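TRNA (adenine(22)-N(1))-methyltransferase (Bacillus subtilis, PDB 6Q56) methylates N1 of adenosine 22 in tRNA, using S-adenosyl-L-methionine as the methyl donor. Local coordinates at residues Y36-N40 / H41-G45; G98-I101 / A102-E106; E229-K232 / E233-D236. The protein carries 2 engineered substitutions. One frame throughout, in Å; residues are numbered along the deposited sequence.

Contact 1: Y36-N40 / H41-G45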
ATOM      1  N   TYR A  36      -7.261  17.614   2.040  1.00 39.59           N
ATOM      2  CA  TYR A  36      -5.964  18.214   1.780  1.00 37.64           C
ATOM      3  C   TYR A  36      -5.666  18.257   0.290  1.00 36.88           C
ATOM      4  O   TYR A  36      -5.128  19.234  -0.204  1.00 40.65           O
ATOM      5  CB  TYR A  36      -4.871  17.428   2.505  1.00 37.45           C
ATOM      6  CG  TYR A  36      -3.461  17.836   2.168  1.00 36.76           C
ATOM      7  CD1 TYR A  36      -2.851  17.388   1.015  1.00 44.94           C
ATOM      8  CD2 TYR A  36      -2.739  18.654   3.009  1.00 34.63           C
ATOM      9  CE1 TYR A  36      -1.562  17.747   0.706  1.00 40.76           C
ATOM     10  CE2 TYR A  36      -1.449  19.019   2.709  1.00 48.15           C
ATOM     11  CZ  TYR A  36      -0.866  18.563   1.558  1.00 41.01           C
ATOM     12  OH  TYR A  36       0.413  18.930   1.255  1.00 46.87           O
ATOM     13  N   ALA A  37      -6.009  17.189  -0.416  1.00 32.92           N
ATOM     14  CA  ALA A  37      -5.744  17.098  -1.846  1.00 42.47           C
ATOM     15  C   ALA A  37      -6.574  18.069  -2.666  1.00 37.95           C
ATOM     16  O   ALA A  37      -6.069  18.704  -3.579  1.00 40.62           O
ATOM     17  CB  ALA A  37      -5.963  15.679  -2.333  1.00 42.67           C
ATOM     18  N   VAL A  38      -7.847  18.175  -2.326  1.00 36.70           N
ATOM     19  CA  VAL A  38      -8.759  19.064  -3.017  1.00 40.54           C
ATOM     20  C   VAL A  38      -8.441  20.521  -2.707  1.00 38.01           C
ATOM     21  O   VAL A  38      -8.432  21.359  -3.593  1.00 38.96           O
ATOM     22  CB  VAL A  38     -10.210  18.737  -2.647  1.00 32.36           C
ATOM     23  CG1 VAL A  38     -11.160  19.780  -3.194  1.00 38.05           C
ATOM     24  CG2 VAL A  38     -10.567  17.364  -3.166  1.00 31.02           C
ATOM     25  N   LEU A  39      -8.166  20.810  -1.446  1.00 37.20           N
ATOM     26  CA  LEU A  39      -7.831  22.163  -1.031  1.00 38.26           C
ATOM     27  C   LEU A  39      -6.558  22.658  -1.700  1.00 45.18           C
ATOM     28  O   LEU A  39      -6.459  23.815  -2.075  1.00 45.95           O
ATOM     29  CB  LEU A  39      -7.632  22.227   0.474  1.00 40.94           C
ATOM     30  CG  LEU A  39      -8.866  22.199   1.359  1.00 37.82           C
ATOM     31  CD1 LEU A  39      -8.458  21.982   2.798  1.00 38.70           C
ATOM     32  CD2 LEU A  39      -9.637  23.491   1.219  1.00 42.97           C
ATOM     33  N   ASN A  40      -5.581  21.777  -1.837  1.00 38.18           N
ATOM     34  CA  ASN A  40      -4.330  22.142  -2.465  1.00 45.46           C
ATOM     35  C   ASN A  40      -4.390  21.943  -3.964  1.00 39.32           C
ATOM     36  O   ASN A  40      -3.382  21.969  -4.638  1.00 47.13           O
ATOM     37  CB  ASN A  40      -3.178  21.344  -1.870  1.00 51.92           C
ATOM     38  CG  ASN A  40      -2.911  21.708  -0.430  1.00 59.24           C
ATOM     39  OD1 ASN A  40      -1.954  22.410  -0.130  1.00 66.94           O
ATOM     40  ND2 ASN A  40      -3.765  21.242   0.469  1.00 56.35           N
ATOM     41  N   HIS A  41      -5.596  21.744  -4.467  1.00 50.61           N
ATOM     42  CA  HIS A  41      -5.848  21.573  -5.891  1.00 48.70           C
ATOM     43  C   HIS A  41      -5.104  20.412  -6.523  1.00 51.97           C
ATOM     44  O   HIS A  41      -4.957  20.351  -7.735  1.00 43.19           O
ATOM     45  CB  HIS A  41      -5.545  22.880  -6.606  1.00 48.62           C
ATOM     46  CG  HIS A  41      -6.021  24.078  -5.851  1.00 53.41           C
ATOM     47  ND1 HIS A  41      -5.162  24.960  -5.234  1.00 52.35           N
ATOM     48  CD2 HIS A  41      -7.271  24.507  -5.564  1.00 47.00           C
ATOM     49  CE1 HIS A  41      -5.862  25.894  -4.620  1.00 59.46           C
ATOM     50  NE2 HIS A  41      -7.145  25.644  -4.808  1.00 61.86           N
ATOM     51  N   LYS A  42      -4.657  19.481  -5.697  1.00 47.77           N
ATOM     52  CA  LYS A  42      -3.968  18.311  -6.193  1.00 45.30           C
ATOM     53  C   LYS A  42      -5.007  17.416  -6.832  1.00 49.34           C
ATOM     54  O   LYS A  42      -4.730  16.705  -7.789  1.00 62.14           O
ATOM     55  CB  LYS A  42      -3.271  17.574  -5.062  1.00 55.47           C
ATOM     56  CG  LYS A  42      -2.095  18.323  -4.461  1.00 67.03           C
ATOM     57  CD  LYS A  42      -1.216  17.403  -3.633  1.00 61.57           C
ATOM     58  CE  LYS A  42      -0.771  16.200  -4.446  1.00 64.64           C
ATOM     59  NZ  LYS A  42      -0.030  16.568  -5.683  1.00 52.31           N
ATOM     60  N   ALA A  43      -6.214  17.463  -6.292  1.00 48.87           N
ATOM     61  CA  ALA A  43      -7.321  16.675  -6.806  1.00 47.22           C
ATOM     62  C   ALA A  43      -8.467  17.609  -7.148  1.00 45.35           C
ATOM     63  O   ALA A  43      -8.662  18.617  -6.489  1.00 43.71           O
ATOM     64  CB  ALA A  43      -7.764  15.648  -5.784  1.00 41.97           C
ATOM     65  N   SER A  44      -9.211  17.277  -8.190  1.00 43.22           N
ATOM     66  CA  SER A  44     -10.325  18.106  -8.623  1.00 40.99           C
ATOM     67  C   SER A  44     -11.547  17.811  -7.785  1.00 45.96           C
ATOM     68  O   SER A  44     -12.331  18.692  -7.471  1.00 50.88           O
ATOM     69  CB  SER A  44     -10.631  17.859 -10.095  1.00 32.47           C
ATOM     70  OG  SER A  44     -10.895  16.498 -10.342  1.00 43.66           O
ATOM     71  N   GLY A  45     -11.688  16.547  -7.433  1.00 48.43           N
ATOM     72  CA  GLY A  45     -12.786  16.085  -6.618  1.00 34.38           C
ATOM     73  C   GLY A  45     -12.345  14.848  -5.877  1.00 45.47           C
ATOM     74  O   GLY A  45     -11.300  14.291  -6.192  1.00 42.70           O
TER

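Contact 2: G98-I101 / A102-E106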
ATOM      1  N   GLY A  98      -1.185  -5.023   4.169  1.00 26.64           N
ATOM      2  CA  GLY A  98      -1.102  -5.401   2.772  1.00 30.48           C
ATOM      3  C   GLY A  98      -2.166  -6.401   2.376  1.00 33.36           C
ATOM      4  O   GLY A  98      -2.730  -6.313   1.301  1.00 30.17           O
ATOM      5  N   ALA A  99      -2.442  -7.348   3.261  1.00 27.16           N
ATOM      6  CA  ALA A  99      -3.454  -8.357   2.999  1.00 31.07           C
ATOM      7  C   ALA A  99      -4.816  -7.718   2.760  1.00 30.76           C
ATOM      8  O   ALA A  99      -5.508  -8.066   1.822  1.00 34.61           O
ATOM      9  CB  ALA A  99      -3.527  -9.351   4.140  1.00 31.84           C
ATOM     10  N   LEU A 100      -5.196  -6.782   3.617  1.00 31.70           N
ATOM     11  CA  LEU A 100      -6.481  -6.114   3.482  1.00 39.19           C
ATOM     12  C   LEU A 100      -6.556  -5.318   2.193  1.00 29.53           C
ATOM     13  O   LEU A 100      -7.532  -5.393   1.477  1.00 29.72           O
ATOM     14  CB  LEU A 100      -6.747  -5.195   4.666  1.00 34.49           C
ATOM     15  CG  LEU A 100      -8.098  -4.478   4.633  1.00 34.40           C
ATOM     16  CD1 LEU A 100      -9.250  -5.454   4.450  1.00 28.22           C
ATOM     17  CD2 LEU A 100      -8.282  -3.666   5.899  1.00 32.80           C
ATOM     18  N   ILE A 101      -5.513  -4.550   1.918  1.00 32.14           N
ATOM     19  CA  ILE A 101      -5.457  -3.744   0.713  1.00 33.13           C
ATOM     20  C   ILE A 101      -5.631  -4.639  -0.502  1.00 31.09           C
ATOM     21  O   ILE A 101      -6.415  -4.342  -1.383  1.00 30.02           O
ATOM     22  CB  ILE A 101      -4.145  -2.941   0.630  1.00 30.98           C
ATOM     23  CG1 ILE A 101      -4.146  -1.831   1.680  1.00 32.49           C
ATOM     24  CG2 ILE A 101      -3.971  -2.333  -0.746  1.00 31.74           C
ATOM     25  CD1 ILE A 101      -2.853  -1.065   1.780  1.00 29.13           C
ATOM     26  N   ALA A 102      -4.902  -5.741  -0.538  1.00 28.79           N
ATOM     27  CA  ALA A 102      -5.008  -6.671  -1.648  1.00 35.87           C
ATOM     28  C   ALA A 102      -6.428  -7.229  -1.716  1.00 36.19           C
ATOM     29  O   ALA A 102      -6.969  -7.420  -2.794  1.00 33.40           O
ATOM     30  CB  ALA A 102      -3.987  -7.785  -1.517  1.00 35.85           C
ATOM     31  N   HIS A 103      -7.026  -7.478  -0.558  1.00 30.82           N
ATOM     32  CA  HIS A 103      -8.383  -7.994  -0.493  1.00 31.95           C
ATOM     33  C   HIS A 103      -9.357  -6.953  -1.030  1.00 40.60           C
ATOM     34  O   HIS A 103     -10.254  -7.274  -1.795  1.00 38.01           O
ATOM     35  CB  HIS A 103      -8.750  -8.399   0.938  1.00 36.41           C
ATOM     36  CG  HIS A 103     -10.223  -8.523   1.177  1.00 48.12           C
ATOM     37  ND1 HIS A 103     -10.945  -9.635   0.812  1.00 42.22           N
ATOM     38  CD2 HIS A 103     -11.111  -7.659   1.721  1.00 49.02           C
ATOM     39  CE1 HIS A 103     -12.213  -9.455   1.129  1.00 50.06           C
ATOM     40  NE2 HIS A 103     -12.340  -8.265   1.687  1.00 49.79           N
ATOM     41  N   ILE A 104      -9.170  -5.709  -0.624  1.00 31.48           N
ATOM     42  CA  ILE A 104     -10.027  -4.630  -1.073  1.00 34.47           C
ATOM     43  C   ILE A 104      -9.942  -4.511  -2.594  1.00 39.89           C
ATOM     44  O   ILE A 104     -10.956  -4.448  -3.274  1.00 39.36           O
ATOM     45  CB  ILE A 104      -9.656  -3.309  -0.376  1.00 31.50           C
ATOM     46  CG1 ILE A 104     -10.096  -3.357   1.083  1.00 31.05           C
ATOM     47  CG2 ILE A 104     -10.292  -2.124  -1.072  1.00 31.27           C
ATOM     48  CD1 ILE A 104      -9.564  -2.231   1.932  1.00 32.44           C
ATOM     49  N   LEU A 105      -8.727  -4.488  -3.127  1.00 32.09           N
ATOM     50  CA  LEU A 105      -8.535  -4.375  -4.565  1.00 39.81           C
ATOM     51  C   LEU A 105      -9.193  -5.523  -5.322  1.00 34.60           C
ATOM     52  O   LEU A 105      -9.851  -5.309  -6.323  1.00 36.33           O
ATOM     53  CB  LEU A 105      -7.052  -4.349  -4.919  1.00 29.18           C
ATOM     54  CG  LEU A 105      -6.246  -3.050  -4.840  1.00 27.23           C
ATOM     55  CD1 LEU A 105      -7.027  -1.826  -5.263  1.00 31.28           C
ATOM     56  CD2 LEU A 105      -5.624  -2.856  -3.479  1.00 42.23           C
ATOM     57  N   GLU A 106      -9.000  -6.742  -4.841  1.00 37.76           N
ATOM     58  CA  GLU A 106      -9.562  -7.915  -5.496  1.00 38.29           C
ATOM     59  C   GLU A 106     -11.082  -7.965  -5.403  1.00 37.90           C
ATOM     60  O   GLU A 106     -11.749  -8.303  -6.364  1.00 40.52           O
ATOM     61  CB  GLU A 106      -8.955  -9.186  -4.916  1.00 36.85           C
ATOM     62  CG  GLU A 106      -9.539 -10.479  -5.462  1.00 44.25           C
ATOM     63  CD  GLU A 106      -9.212 -10.717  -6.921  1.00 37.43           C
ATOM     64  OE1 GLU A 106      -8.252 -10.129  -7.430  1.00 34.35           O
ATOM     65  OE2 GLU A 106      -9.924 -11.504  -7.559  1.00 44.85           O
TER

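Contact 3: E229-K232 / E233-D236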
ATOM      1  N   GLU A 229      17.743 -16.699   2.341  1.00 34.82           N
ATOM      2  CA  GLU A 229      18.572 -16.528   1.161  1.00 42.36           C
ATOM      3  C   GLU A 229      18.067 -15.358   0.345  1.00 40.80           C
ATOM      4  O   GLU A 229      18.842 -14.547  -0.142  1.00 37.06           O
ATOM      5  CB  GLU A 229      18.583 -17.794   0.309  1.00 32.26           C
ATOM      6  CG  GLU A 229      19.153 -17.599  -1.084  1.00 36.74           C
ATOM      7  CD  GLU A 229      20.606 -17.178  -1.082  1.00 40.64           C
ATOM      8  OE1 GLU A 229      21.329 -17.512  -0.129  1.00 37.98           O
ATOM      9  OE2 GLU A 229      21.023 -16.519  -2.044  1.00 35.05           O
ATOM     10  N   LEU A 230      16.753 -15.289   0.212  1.00 36.06           N
ATOM     11  CA  LEU A 230      16.099 -14.226  -0.536  1.00 40.51           C
ATOM     12  C   LEU A 230      16.492 -12.867   0.012  1.00 43.97           C
ATOM     13  O   LEU A 230      16.905 -11.978  -0.726  1.00 36.62           O
ATOM     14  CB  LEU A 230      14.586 -14.385  -0.459  1.00 39.52           C
ATOM     15  CG  LEU A 230      13.783 -13.610  -1.487  1.00 42.09           C
ATOM     16  CD1 LEU A 230      12.360 -14.122  -1.531  1.00 46.54           C
ATOM     17  CD2 LEU A 230      13.816 -12.126  -1.178  1.00 54.85           C
ATOM     18  N   LEU A 231      16.359 -12.714   1.319  1.00 31.90           N
ATOM     19  CA  LEU A 231      16.703 -11.467   1.967  1.00 36.55           C
ATOM     20  C   LEU A 231      18.196 -11.204   1.855  1.00 38.68           C
ATOM     21  O   LEU A 231      18.622 -10.078   1.661  1.00 34.93           O
ATOM     22  CB  LEU A 231      16.273 -11.486   3.430  1.00 36.28           C
ATOM     23  CG  LEU A 231      14.764 -11.468   3.629  1.00 37.62           C
ATOM     24  CD1 LEU A 231      14.419 -11.475   5.104  1.00 36.34           C
ATOM     25  CD2 LEU A 231      14.151 -10.272   2.925  1.00 34.60           C
ATOM     26  N   LYS A 232      18.991 -12.253   1.968  1.00 40.10           N
ATOM     27  CA  LYS A 232      20.428 -12.109   1.876  1.00 40.80           C
ATOM     28  C   LYS A 232      20.821 -11.518   0.528  1.00 39.01           C
ATOM     29  O   LYS A 232      21.739 -10.726   0.441  1.00 36.97           O
ATOM     30  CB  LYS A 232      21.121 -13.451   2.092  1.00 45.82           C
ATOM     31  CG  LYS A 232      22.632 -13.358   2.082  1.00 50.77           C
ATOM     32  CD  LYS A 232      23.292 -14.703   2.309  1.00 51.67           C
ATOM     33  CE  LYS A 232      24.768 -14.645   1.948  1.00 66.62           C
ATOM     34  NZ  LYS A 232      25.528 -15.828   2.425  1.00 72.04           N
ATOM     35  N   GLU A 233      20.105 -11.904  -0.516  1.00 38.99           N
ATOM     36  CA  GLU A 233      20.381 -11.422  -1.862  1.00 43.10           C
ATOM     37  C   GLU A 233      19.988  -9.963  -2.069  1.00 43.66           C
ATOM     38  O   GLU A 233      20.450  -9.325  -3.004  1.00 47.28           O
ATOM     39  CB  GLU A 233      19.670 -12.302  -2.896  1.00 40.49           C
ATOM     40  CG  GLU A 233      20.155 -13.744  -2.937  1.00 40.32           C
ATOM     41  CD  GLU A 233      19.324 -14.629  -3.848  1.00 51.41           C
ATOM     42  OE1 GLU A 233      18.327 -14.149  -4.418  1.00 46.04           O
ATOM     43  OE2 GLU A 233      19.670 -15.817  -3.995  1.00 44.05           O
ATOM     44  N   VAL A 234      19.128  -9.432  -1.213  1.00 38.76           N
ATOM     45  CA  VAL A 234      18.703  -8.049  -1.369  1.00 42.69           C
ATOM     46  C   VAL A 234      19.448  -7.037  -0.510  1.00 44.97           C
ATOM     47  O   VAL A 234      19.366  -5.850  -0.765  1.00 53.92           O
ATOM     48  CB  VAL A 234      17.206  -7.880  -1.086  1.00 43.32           C
ATOM     49  CG1 VAL A 234      16.379  -8.620  -2.114  1.00 42.34           C
ATOM     50  CG2 VAL A 234      16.875  -8.348   0.310  1.00 57.59           C
ATOM     51  N   ILE A 235      20.166  -7.488   0.503  1.00 46.74           N
ATOM     52  CA  ILE A 235      20.890  -6.561   1.355  1.00 52.30           C
ATOM     53  C   ILE A 235      22.397  -6.770   1.273  1.00 64.42           C
ATOM     54  O   ILE A 235      23.141  -6.265   2.104  1.00 70.03           O
ATOM     55  CB  ILE A 235      20.450  -6.677   2.818  1.00 49.90           C
ATOM     56  CG1 ILE A 235      20.967  -7.964   3.435  1.00 43.43           C
ATOM     57  CG2 ILE A 235      18.942  -6.640   2.928  1.00 46.47           C
ATOM     58  CD1 ILE A 235      20.494  -8.157   4.852  1.00 53.84           C
ATOM     59  N   ASP A 236      22.828  -7.517   0.263  1.00 62.49           N
ATOM     60  CA  ASP A 236      24.237  -7.815   0.038  1.00 71.53           C
ATOM     61  C   ASP A 236      25.136  -6.615   0.322  1.00 69.70           C
ATOM     62  O   ASP A 236      25.810  -6.101  -0.570  1.00 69.43           O
ATOM     63  CB  ASP A 236      24.441  -8.274  -1.408  1.00 77.70           C
ATOM     64  CG  ASP A 236      23.851  -7.308  -2.407  1.00 77.66           C
ATOM     65  OD1 ASP A 236      23.154  -6.374  -1.973  1.00 79.36           O
ATOM     66  OD2 ASP A 236      24.081  -7.476  -3.621  1.00 71.37           O
TER

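Contact 1: Y36-N40 / H41-G45
His41 takes up the left-handed backbone conformation (phi 58°) and keeps CG beside its backbone N (chi1 -41°), which brings its imidazole to Leu39: Leu39 O stands over the centre of one ring face, about 3.3 Å above its plane. Asn40 has CG anti to its own carbonyl carbon (chi1 -67°), and its amide folds back along the helix. There Asn40 ND2 donates to Tyr36 O in the carbonyl plane, on a lone pair, while also lying over the centre of the Tyr36 ring; the modelled 2.5 Å is probably an underestimate. Tyr36 O accepts Asn40 N as well, so two donors grip it; the far end of the ring is held by a hydrogen bond between Tyr36 OH and Gln11 NE2. Ala37 O receives Lys42 N in a weak 6→1 bond at 2.7 Å, and His41 N makes the 5→2 bond to Val38 O at 3.0 Å; Ala43 N is an additional donor to Ala37 O. Next to this carbonyl Ala43 CB packs on Ala37 CB, 3.9 Å away, both methyls also meeting Met23. The 6→1 and 5→2 bonds around left-handed His41 make a Schellman motif, ending helix 32-39 within a beta-alpha-beta unit of the Rossmann-like methyltransferase fold.

Contact 2: G98-I101 / A102-E106
Residues 98-101 and 102-106 are successive turns of one alpha helix, joined by regular i to i+4 bonds. Ala102 N donates to Gly98 O at 2.9 Å and His103 N to Ala99 O at 2.9 Å, each tilted from the carbonyl plane, whereas Ile104 N meets Leu100 O at 2.7 Å nearly in line with its C=O bond. Leu100 turns CG away from its backbone N (chi1 -178°), which lets the isobutyl group reach the next turn: Leu100 CG meets Ile104 CD1 at 3.8 Å, and Leu100 CD1 comes obliquely to the imidazole, 4.0 Å from His103 CD2. Ile101 and Leu105 run alongside each other with the same heading, but Leu105 CD2 is modelled too near Ile101 O, so the placing of both atoms is doubtful. Both residues touch Ile93 and Leu120 of the sheet, and they meet helix 127-135 at Ile129 and Trp132 respectively. Ala99 and Ala102 pack on His128, a nickel ligand, and the Ala99 side chain is about 4 Å from the metal. The side chains of the two turns meet through carbon atoms, His103 CD2 included, while the hydrogen bonds between the turns are backbone ones; Ile101 and Leu105 thus offer the sheet a purely hydrocarbon surface.

Contact 3: E229-K232 / E233-D236
Glu229 and Glu233, one helical turn apart, bring their carboxylates together although both are acids. Glu229 sets CG anti to its backbone N and then bends at chi2 (63°), which swings its acid group round to the following turn; Glu233 has CG beside its backbone N and runs on extended. The two side chains approach at a slant, their carboxylate planes 73° apart, and Glu229 OE2 comes within 2.5 Å of Glu233 OE2. So short a separation suggests that one of the acids holds a proton, which would relieve the repulsion between them. Glu229 OE2 also lies 3.0 Å from Glu233 CG, so the bent chain rests against the stem of its partner.

The backbone bonding of this last turn is partly weak. Glu233 N still bonds Glu229 O at 3.0 Å, but Val234 N reaches Leu230 O only weakly, at 3.4 Å. Ile235 puts CG1 between its backbone N and carbonyl carbon (chi1 72°), and this branch comes back to the preceding turn near Leu231 O, an oxygen whose own place is less sure. With an alanine here, CG1, CG2 and CD1 would be gone, and Thr195 and Leu198 would probably face a gap beside this weakly bonded turn. Along another side Leu230 CD2 and Val234 CG1 touch loosely at 4.4 Å.

Asp236, the last modelled residue, is tied by a salt bridge to Lys186. The apolar residues divide between two neighbours: Leu230 and Val234 pack against helix 172-178 through Ala174, while Leu231 and Ile235 lie on helix 188-210, both meeting Leu198, so this part of the chain is seated against helices 172-178 and 188-210.

From the N terminus, contact 1 comes first and turns the chain from helix 32-39 into strand 43-50, next to strand 21-26. Contact 2 follows within helix 98-107, which connects strands 90-96 and 117-122 and also meets helix 127-135; its centre is about 25 Å from that of contact 1. Contact 3 ends the modelled chain, in the helical region that follows the sheet, with centres about 26 Å from contact 2 and 40 Å from contact 1, across the centre of the molecule. All three are local and lie in series: none nests in or crosses another, and only contact 1 closes a turn between a helix and a strand.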